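PDB 2O3L: cytoplasmic protein from Bacillus cereus, which is of unknown function but belongs to the DUF1048 family and folds as a small all-helical left-handed superhelix. Local coordinates for residues E15-V20 / D48-G53; N26-F31 / M37-I42; D62-G65 / S70-D73. All blocks are in the same frame, centred on the assembly; numbering follows the deposited sequence. Where two conformers were deposited one is given.

Interaction 1. Residues E15-V20 / D48-G53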
loop_
_atom_site.group_PDB
_atom_site.type_symbol
_atom_site.label_atom_id
_atom_site.label_comp_id
_atom_site.label_asym_id
_atom_site.label_seq_id
_atom_site.Cartn_x
_atom_site.Cartn_y
_atom_site.Cartn_z
ATOM N N GLU A 15 9.292 -10.823 -0.361
ATOM C CA GLU A 15 9.577 -10.222 0.939
ATOM C C GLU A 15 9.798 -8.690 0.863
ATOM O O GLU A 15 9.339 -7.959 1.739
ATOM C CB GLU A 15 10.775 -10.916 1.639
ATOM N N ASP A 16 10.466 -8.204 -0.178
ATOM C CA ASP A 16 10.691 -6.772 -0.258
ATOM C C ASP A 16 9.382 -6.001 -0.457
ATOM O O ASP A 16 9.210 -4.927 0.121
ATOM C CB ASP A 16 11.778 -6.381 -1.269
ATOM C CG ASP A 16 11.539 -6.892 -2.681
ATOM O OD1 ASP A 16 10.473 -7.460 -3.019
ATOM O OD2 ASP A 16 12.477 -6.696 -3.488
ATOM N N TYR A 17 8.454 -6.562 -1.243
ATOM C CA TYR A 17 7.127 -5.992 -1.397
ATOM C C TYR A 17 6.389 -5.985 -0.054
ATOM O O TYR A 17 5.668 -5.033 0.283
ATOM C CB TYR A 17 6.300 -6.772 -2.429
ATOM C CG TYR A 17 6.441 -6.316 -3.857
ATOM C CD1 TYR A 17 7.499 -6.783 -4.670
ATOM C CD2 TYR A 17 5.503 -5.429 -4.427
ATOM C CE1 TYR A 17 7.629 -6.358 -6.007
ATOM C CE2 TYR A 17 5.619 -4.988 -5.766
ATOM C CZ TYR A 17 6.684 -5.459 -6.540
ATOM O OH TYR A 17 6.803 -5.050 -7.820
ATOM N N GLN A 18 6.543 -7.057 0.698
ATOM C CA GLN A 18 5.934 -7.146 2.009
ATOM C C GLN A 18 6.431 -6.071 2.951
ATOM O O GLN A 18 5.618 -5.503 3.681
ATOM C CB GLN A 18 6.150 -8.511 2.637
ATOM C CG GLN A 18 5.453 -9.629 1.830
ATOM C CD GLN A 18 5.596 -10.968 2.511
ATOM O OE1 GLN A 18 5.367 -11.073 3.699
ATOM N NE2 GLN A 18 6.006 -11.990 1.762
ATOM N N PHE A 19 7.740 -5.790 2.940
ATOM C CA PHE A 19 8.308 -4.868 3.925
ATOM C C PHE A 19 7.843 -3.461 3.588
ATOM O O PHE A 19 7.454 -2.662 4.466
ATOM C CB PHE A 19 9.826 -4.966 3.929
ATOM C CG PHE A 19 10.478 -4.158 5.001
ATOM C CD1 PHE A 19 10.387 -4.545 6.326
ATOM C CD2 PHE A 19 11.191 -3.003 4.683
ATOM C CE1 PHE A 19 10.996 -3.795 7.353
ATOM C CE2 PHE A 19 11.790 -2.232 5.686
ATOM C CZ PHE A 19 11.705 -2.647 7.036
ATOM N N VAL A 20 7.843 -3.163 2.297
ATOM C CA VAL A 20 7.438 -1.859 1.835
ATOM C C VAL A 20 5.940 -1.610 2.079
ATOM O O VAL A 20 5.575 -0.529 2.488
ATOM C CB VAL A 20 7.807 -1.642 0.387
ATOM C CG1 VAL A 20 7.201 -0.327 -0.141
ATOM C CG2 VAL A 20 9.341 -1.596 0.290
ATOM N N ASP A 48 -3.594 -4.329 -5.045
ATOM C CA ASP A 48 -3.809 -4.635 -6.455
ATOM C C ASP A 48 -2.599 -4.174 -7.291
ATOM O O ASP A 48 -2.141 -4.876 -8.188
ATOM C CB ASP A 48 -5.067 -3.971 -7.007
ATOM C CG ASP A 48 -6.319 -4.785 -6.789
ATOM O OD1 ASP A 48 -6.208 -5.980 -6.478
ATOM O OD2 ASP A 48 -7.425 -4.231 -6.941
ATOM N N LEU A 49 -2.127 -2.971 -7.024
ATOM C CA LEU A 49 -1.010 -2.402 -7.796
ATOM C C LEU A 49 0.289 -3.208 -7.546
ATOM O O LEU A 49 1.001 -3.525 -8.467
ATOM C CB LEU A 49 -0.803 -0.955 -7.412
ATOM C CG LEU A 49 0.265 -0.142 -8.155
ATOM C CD1 LEU A 49 -0.224 0.247 -9.492
ATOM C CD2 LEU A 49 0.656 1.105 -7.366
ATOM N N PHE A 50 0.573 -3.513 -6.292
ATOM C CA PHE A 50 1.720 -4.313 -5.920
ATOM C C PHE A 50 1.639 -5.740 -6.474
ATOM O O PHE A 50 2.650 -6.266 -6.967
ATOM C CB PHE A 50 1.888 -4.363 -4.392
ATOM C CG PHE A 50 2.614 -3.199 -3.790
ATOM C CD1 PHE A 50 2.769 -2.007 -4.443
ATOM C CD2 PHE A 50 3.116 -3.305 -2.484
ATOM C CE1 PHE A 50 3.436 -0.931 -3.836
ATOM C CE2 PHE A 50 3.808 -2.255 -1.894
ATOM C CZ PHE A 50 3.960 -1.053 -2.564
ATOM N N GLU A 51 0.463 -6.366 -6.450
ATOM C CA GLU A 51 0.346 -7.689 -7.066
ATOM C C GLU A 51 0.627 -7.674 -8.535
ATOM O O GLU A 51 1.227 -8.624 -9.059
ATOM C CB GLU A 51 -1.038 -8.309 -6.921
ATOM C CG GLU A 51 -1.288 -8.935 -5.603
ATOM C CD GLU A 51 -2.552 -9.785 -5.576
ATOM O OE1 GLU A 51 -3.432 -9.662 -6.470
ATOM O OE2 GLU A 51 -2.627 -10.605 -4.637
ATOM N N ALA A 52 0.124 -6.658 -9.241
ATOM C CA ALA A 52 0.366 -6.578 -10.670
ATOM C C ALA A 52 1.851 -6.373 -10.949
ATOM O O ALA A 52 2.453 -7.021 -11.811
ATOM C CB ALA A 52 -0.461 -5.434 -11.304
ATOM N N GLY A 53 2.435 -5.417 -10.263
ATOM C CA GLY A 53 3.845 -5.138 -10.437
ATOM C C GLY A 53 4.735 -6.351 -10.177
ATOM O O GLY A 53 5.645 -6.614 -10.961
#

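Interaction 2. Residues N26-F31 / M37-I42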
loop_
_atom_site.group_PDB
_atom_site.type_symbol
_atom_site.label_atom_id
_atom_site.label_comp_id
_atom_site.label_asym_id
_atom_site.label_seq_id
_atom_site.Cartn_x
_atom_site.Cartn_y
_atom_site.Cartn_z
ATOM N N ASN A 26 1.971 1.355 8.067
ATOM C CA ASN A 26 2.295 2.049 9.291
ATOM C C ASN A 26 2.310 3.570 9.089
ATOM O O ASN A 26 1.856 4.329 9.960
ATOM C CB ASN A 26 3.615 1.545 9.874
ATOM C CG ASN A 26 3.442 0.239 10.632
ATOM O OD1 ASN A 26 2.920 0.224 11.756
ATOM N ND2 ASN A 26 3.854 -0.867 10.016
ATOM N N TYR A 27 2.853 4.017 7.970
ATOM C CA TYR A 27 2.928 5.456 7.720
ATOM C C TYR A 27 1.483 6.044 7.736
ATOM O O TYR A 27 1.193 7.059 8.370
ATOM C CB TYR A 27 3.641 5.757 6.416
ATOM C CG TYR A 27 3.745 7.245 6.160
ATOM C CD1 TYR A 27 2.666 7.968 5.614
ATOM C CD2 TYR A 27 4.896 7.927 6.448
ATOM C CE1 TYR A 27 2.771 9.339 5.370
ATOM C CE2 TYR A 27 5.017 9.302 6.222
ATOM C CZ TYR A 27 3.955 9.997 5.698
ATOM O OH TYR A 27 4.098 11.332 5.510
HETATM N N MSE A 28 0.572 5.342 7.089
HETATM C CA MSE A 28 -0.812 5.804 6.968
HETATM C C MSE A 28 -1.527 5.821 8.322
HETATM O O MSE A 28 -2.229 6.760 8.645
HETATM C CB MSE A 28 -1.553 4.913 5.963
HETATM C CG MSE A 28 -1.015 5.159 4.573
HETATM SE SE MSE A 28 -1.989 4.175 3.213
HETATM C CE MSE A 28 -3.744 4.622 3.727
ATOM N N TRP A 29 -1.285 4.807 9.135
ATOM C CA TRP A 29 -1.832 4.778 10.480
ATOM C C TRP A 29 -1.194 5.856 11.388
ATOM O O TRP A 29 -1.839 6.396 12.287
ATOM C CB TRP A 29 -1.566 3.413 11.079
ATOM C CG TRP A 29 -2.475 2.303 10.614
ATOM C CD1 TRP A 29 -3.737 2.412 10.131
ATOM C CD2 TRP A 29 -2.188 0.910 10.676
ATOM N NE1 TRP A 29 -4.249 1.166 9.850
ATOM C CE2 TRP A 29 -3.313 0.227 10.190
ATOM C CE3 TRP A 29 -1.059 0.175 11.051
ATOM C CZ2 TRP A 29 -3.355 -1.170 10.087
ATOM C CZ3 TRP A 29 -1.101 -1.218 10.951
ATOM C CH2 TRP A 29 -2.250 -1.872 10.493
ATOM N N ASN A 30 0.076 6.155 11.136
ATOM C CA ASN A 30 0.763 7.190 11.854
ATOM C C ASN A 30 0.257 8.566 11.489
ATOM O O ASN A 30 0.173 9.419 12.346
ATOM C CB ASN A 30 2.254 7.113 11.561
ATOM C CG ASN A 30 2.957 5.957 12.311
ATOM O OD1 ASN A 30 2.413 5.419 13.272
ATOM N ND2 ASN A 30 4.161 5.591 11.862
ATOM N N PHE A 31 -0.014 8.804 10.214
ATOM C CA PHE A 31 -0.255 10.170 9.751
ATOM C C PHE A 31 -1.647 10.429 9.197
ATOM O O PHE A 31 -1.990 11.574 9.018
ATOM C CB PHE A 31 0.753 10.551 8.685
ATOM C CG PHE A 31 2.158 10.697 9.207
ATOM C CD1 PHE A 31 2.574 11.886 9.765
ATOM C CD2 PHE A 31 3.052 9.656 9.121
ATOM C CE1 PHE A 31 3.855 12.015 10.225
ATOM C CE2 PHE A 31 4.349 9.796 9.562
ATOM C CZ PHE A 31 4.741 10.959 10.119
HETATM N N MSE A 37 -11.910 3.576 6.999
HETATM C CA MSE A 37 -12.323 2.838 5.793
HETATM C C MSE A 37 -11.679 3.347 4.503
HETATM O O MSE A 37 -11.351 2.555 3.622
HETATM C CB MSE A 37 -13.829 2.850 5.624
HETATM C CG MSE A 37 -14.546 2.089 6.727
HETATM SE SE MSE A 37 -13.724 0.335 7.007
HETATM C CE MSE A 37 -14.501 -0.462 5.313
ATOM N N ASP A 38 -11.504 4.655 4.394
ATOM C CA ASP A 38 -10.788 5.249 3.264
ATOM C C ASP A 38 -9.358 4.780 3.189
ATOM O O ASP A 38 -8.845 4.451 2.122
ATOM C CB ASP A 38 -10.811 6.775 3.364
ATOM C CG ASP A 38 -12.204 7.362 3.231
ATOM O OD1 ASP A 38 -13.196 6.705 2.788
ATOM O OD2 ASP A 38 -12.318 8.542 3.596
HETATM N N MSE A 39 -8.689 4.778 4.338
HETATM C CA MSE A 39 -7.318 4.308 4.400
HETATM C C MSE A 39 -7.225 2.826 4.017
HETATM O O MSE A 39 -6.308 2.450 3.311
HETATM C CB MSE A 39 -6.699 4.576 5.787
HETATM C CG MSE A 39 -6.578 6.076 6.136
HETATM SE SE MSE A 39 -5.656 7.243 4.783
HETATM C CE MSE A 39 -3.938 7.256 5.469
ATOM N N LEU A 40 -8.182 2.014 4.448
ATOM C CA LEU A 40 -8.199 0.604 4.072
ATOM C C LEU A 40 -8.473 0.451 2.561
ATOM O O LEU A 40 -7.834 -0.342 1.907
ATOM C CB LEU A 40 -9.267 -0.165 4.834
ATOM C CG LEU A 40 -8.907 -0.509 6.293
ATOM C CD1 LEU A 40 -10.148 -0.949 7.000
ATOM C CD2 LEU A 40 -7.732 -1.551 6.358
ATOM N N HIS A 41 -9.442 1.193 2.027
ATOM C CA HIS A 41 -9.704 1.105 0.575
ATOM C C HIS A 41 -8.436 1.458 -0.219
ATOM O O HIS A 41 -8.082 0.772 -1.161
ATOM C CB HIS A 41 -10.928 1.933 0.199
ATOM C CG HIS A 41 -12.204 1.328 0.691
ATOM N ND1 HIS A 41 -13.277 2.068 1.132
ATOM C CD2 HIS A 41 -12.556 0.030 0.834
ATOM C CE1 HIS A 41 -14.238 1.251 1.508
ATOM N NE2 HIS A 41 -13.822 0.010 1.345
ATOM N N ILE A 42 -7.688 2.455 0.229
ATOM C CA ILE A 42 -6.479 2.863 -0.481
ATOM C C ILE A 42 -5.442 1.761 -0.383
ATOM O O ILE A 42 -4.730 1.483 -1.335
ATOM C CB ILE A 42 -5.858 4.164 0.114
ATOM C CG1 ILE A 42 -6.791 5.343 -0.045
ATOM C CG2 ILE A 42 -4.561 4.502 -0.588
ATOM C CD1 ILE A 42 -6.534 6.486 0.978
#

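Interaction 3. Residues D62-G65 / S70-D73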
loop_
_atom_site.group_PDB
_atom_site.type_symbol
_atom_site.label_atom_id
_atom_site.label_comp_id
_atom_site.label_asym_id
_atom_site.label_seq_id
_atom_site.Cartn_x
_atom_site.Cartn_y
_atom_site.Cartn_z
ATOM N N ASP A 62 10.679 0.526 -7.672
ATOM C CA ASP A 62 10.266 1.139 -8.963
ATOM C C ASP A 62 8.851 1.756 -8.829
ATOM O O ASP A 62 8.507 2.736 -9.490
ATOM C CB ASP A 62 10.187 0.098 -10.116
ATOM C CG ASP A 62 11.564 -0.518 -10.533
ATOM O OD1 ASP A 62 12.576 -0.219 -9.902
ATOM O OD2 ASP A 62 11.610 -1.313 -11.518
ATOM N N ILE A 63 8.010 1.094 -8.053
ATOM C CA ILE A 63 6.649 1.544 -7.855
ATOM C C ILE A 63 6.618 2.754 -6.912
ATOM O O ILE A 63 6.087 3.783 -7.258
ATOM C CB ILE A 63 5.746 0.391 -7.341
ATOM C CG1 ILE A 63 5.884 -0.812 -8.281
ATOM C CG2 ILE A 63 4.265 0.901 -7.181
ATOM C CD1 ILE A 63 5.021 -1.978 -7.917
ATOM N N THR A 64 7.243 2.630 -5.748
ATOM C CA THR A 64 7.170 3.643 -4.726
ATOM C C THR A 64 8.173 4.775 -4.843
ATOM O O THR A 64 7.927 5.858 -4.320
ATOM C CB THR A 64 7.317 3.027 -3.331
ATOM O OG1 THR A 64 8.606 2.434 -3.196
ATOM C CG2 THR A 64 6.243 1.976 -3.085
ATOM N N GLY A 65 9.280 4.551 -5.547
ATOM C CA GLY A 65 10.426 5.397 -5.427
ATOM C C GLY A 65 11.091 5.061 -4.111
ATOM O O GLY A 65 10.525 4.332 -3.261
ATOM N N SER A 70 7.277 9.682 1.202
ATOM C CA SER A 70 6.713 10.633 0.283
ATOM C C SER A 70 5.646 9.967 -0.610
ATOM O O SER A 70 4.633 10.590 -0.918
ATOM C CB SER A 70 7.815 11.303 -0.521
ATOM O OG SER A 70 7.241 12.020 -1.565
ATOM N N PHE A 71 5.861 8.712 -0.987
ATOM C CA PHE A 71 4.855 7.915 -1.673
ATOM C C PHE A 71 3.568 7.773 -0.823
ATOM O O PHE A 71 2.465 8.059 -1.291
ATOM C CB PHE A 71 5.410 6.522 -1.995
ATOM C CG PHE A 71 4.450 5.648 -2.725
ATOM C CD1 PHE A 71 4.214 5.842 -4.074
ATOM C CD2 PHE A 71 3.735 4.666 -2.065
ATOM C CE1 PHE A 71 3.298 5.032 -4.749
ATOM C CE2 PHE A 71 2.818 3.861 -2.727
ATOM C CZ PHE A 71 2.591 4.061 -4.080
ATOM N N ALA A 72 3.732 7.345 0.423
ATOM C CA ALA A 72 2.609 7.099 1.299
ATOM C C ALA A 72 1.905 8.411 1.578
ATOM O O ALA A 72 0.674 8.475 1.578
ATOM C CB ALA A 72 3.066 6.427 2.570
ATOM N N ASP A 73 2.691 9.474 1.673
ATOM C CA ASP A 73 2.191 10.772 1.990
ATOM C C ASP A 73 1.306 11.228 0.847
ATOM O O ASP A 73 0.234 11.757 1.081
ATOM C CB ASP A 73 3.347 11.737 2.233
ATOM C CG ASP A 73 2.909 13.013 2.837
ATOM O OD1 ASP A 73 2.241 12.963 3.889
ATOM O OD2 ASP A 73 3.245 14.066 2.277
#

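Interaction 1. Residues E15-V20 / D48-G53
The ring of Tyr17 turns its edge to the face of Phe50, a T-shaped aromatic pair. The ring centroids lie 5.4 Å apart and the planes meet at 83°. Phe50 CG lies in the plane of the tyrosine ring, at its CD2 edge, with Tyr17 CD2 and Phe50 CG 3.7 Å apart. The pair joins two antiparallel helices, 15-31 and 36-56, within the left-handed helical superhelix of this DUF1048 protein. The two short segments run at 161° to each other, and their axes come no closer than 11.3 Å. That gap is wide, and the two rings bridge it.

Tyr17 leaves its helix toward the other segment and passes alongside the backbone there. Tyr17 CE2 comes to 3.4 Å from Phe50 O, a packing contact with the carbonyl oxygen. Farther out, Tyr17 OH packs against Gly53 C at 3.4 Å, where no side chain is in the way. The polar end of the tyrosine is not held by this helix pair. Its hydroxyl is hydrogen-bonded to Arg58 O, just beyond helix 36-56.

Phe50 starts with CG anti to the carbonyl carbon (chi1 -83°), which sets its ring beside Tyr17 and Val20. The far end of this ring meets Val20, one helical turn after Tyr17. The phenylalanine thus has tyrosine at its root and valine at its tip. All three contact side chains are buried. Phe21, Ile24 and Leu13 also pack on Phe50, while Val60 and Ile63 of helix 60-64 touch Tyr17. A glycerol, probably from the crystallisation liquor, is hydrogen-bonded to Asp16 next to the tyrosine. At the tip of the phenylalanine, Val20 CG1 lies 4.1 Å from Phe50 CZ.

Interaction 2. Residues N26-F31 / M37-I42
Met28 and Met39 interlock their side chains between the two helices, and both are selenomethionine in this crystal. Their CA atoms are 7.2 Å apart and both CB atoms point toward the other segment. The two terminal methyl groups are modelled too close, and Met39 has two conformers, so the exact spacing at this point is doubtful. Met28 runs extended through CG (chi2 -176°) and then bends at SE (chi3 49°). This bend brings its methyl against Met39 CB and the backbone oxygen of Met39. As modelled, Met28 CE lies 3.6 Å from Met39 CB. Met39 is bent at both chi2 and chi3. Ile42 adds a lighter touch, with Ile42 CB modelled 4.2 Å from Met28 CE.

The contact is the end of an antiparallel helical hairpin. Helix 15-31 finishes here, a short connection follows, and helix 36-56 sets out in return. Val76 of helix 68-82 packs on both methionines, and Leu75 packs on Ile42, so a third helix closes the buried side.

The flanks are looser. Trp29 and Leu40 are at the margin, and the side chain of each stays more than 5 Å from the opposite segment. Tyr3 of helix 2-11 contacts both of them.

Interaction 3. Residues D62-G65 / S70-D73
The backbones come nearest at Thr64 and Phe71, whose CA atoms are 5.7 Å apart. The contact joins two consecutive helices of the left-handed superhelix: the short helix 60-64 ends here and helix 68-82 begins. Gly65 is the first residue to leave the helical conformation, with positive phi (75°).

Thr64 sits over one face of the Phe71 ring. Its CG2 methyl makes a CH-pi contact, 4.0 Å from the ring centroid and 17° off the ring normal. Thr64 CA lies over a face of the same ring, so backbone and methyl both pack on it. Phe71 projects toward the threonine with CG anti to its nitrogen (chi1 -179°). Phe71 CB also lies 3.5 Å from Thr64 O. Ile63 contributes mainly through its carbonyl oxygen, with Ile63 O 4.0 Å from Phe71 CE1.

Other helices complete the surroundings of this contact. Ile24 of helix 15-31 and Leu46 of helix 36-56 pack on Phe71, while Val20 and Phe50 pack on Thr64. The threonine hydroxyl points to the turn instead of the ring: Thr64 OG1 donates a hydrogen bond of 2.7 Å to Gly65 O, tilted 15° from the carbonyl plane.

Overall arrangement
Interactions 1 and 2 join the same two helices, 15-31 and 36-56, near opposite ends of the pair. Their centres are 16 Å apart and they do not touch. In the chain, the segments of interaction 2 fall between those of interaction 1, as in a hairpin. Interaction 3 follows later and joins helix 60-64 to helix 68-82. Its centre is about 12 Å from that of interaction 1 and about 14 Å from that of interaction 2. It touches both: Leu49 packs on Ile63, and Tyr27 probably hydrogen-bonds Asp73. The later helices therefore lie against the hairpin, making one compact helical domain.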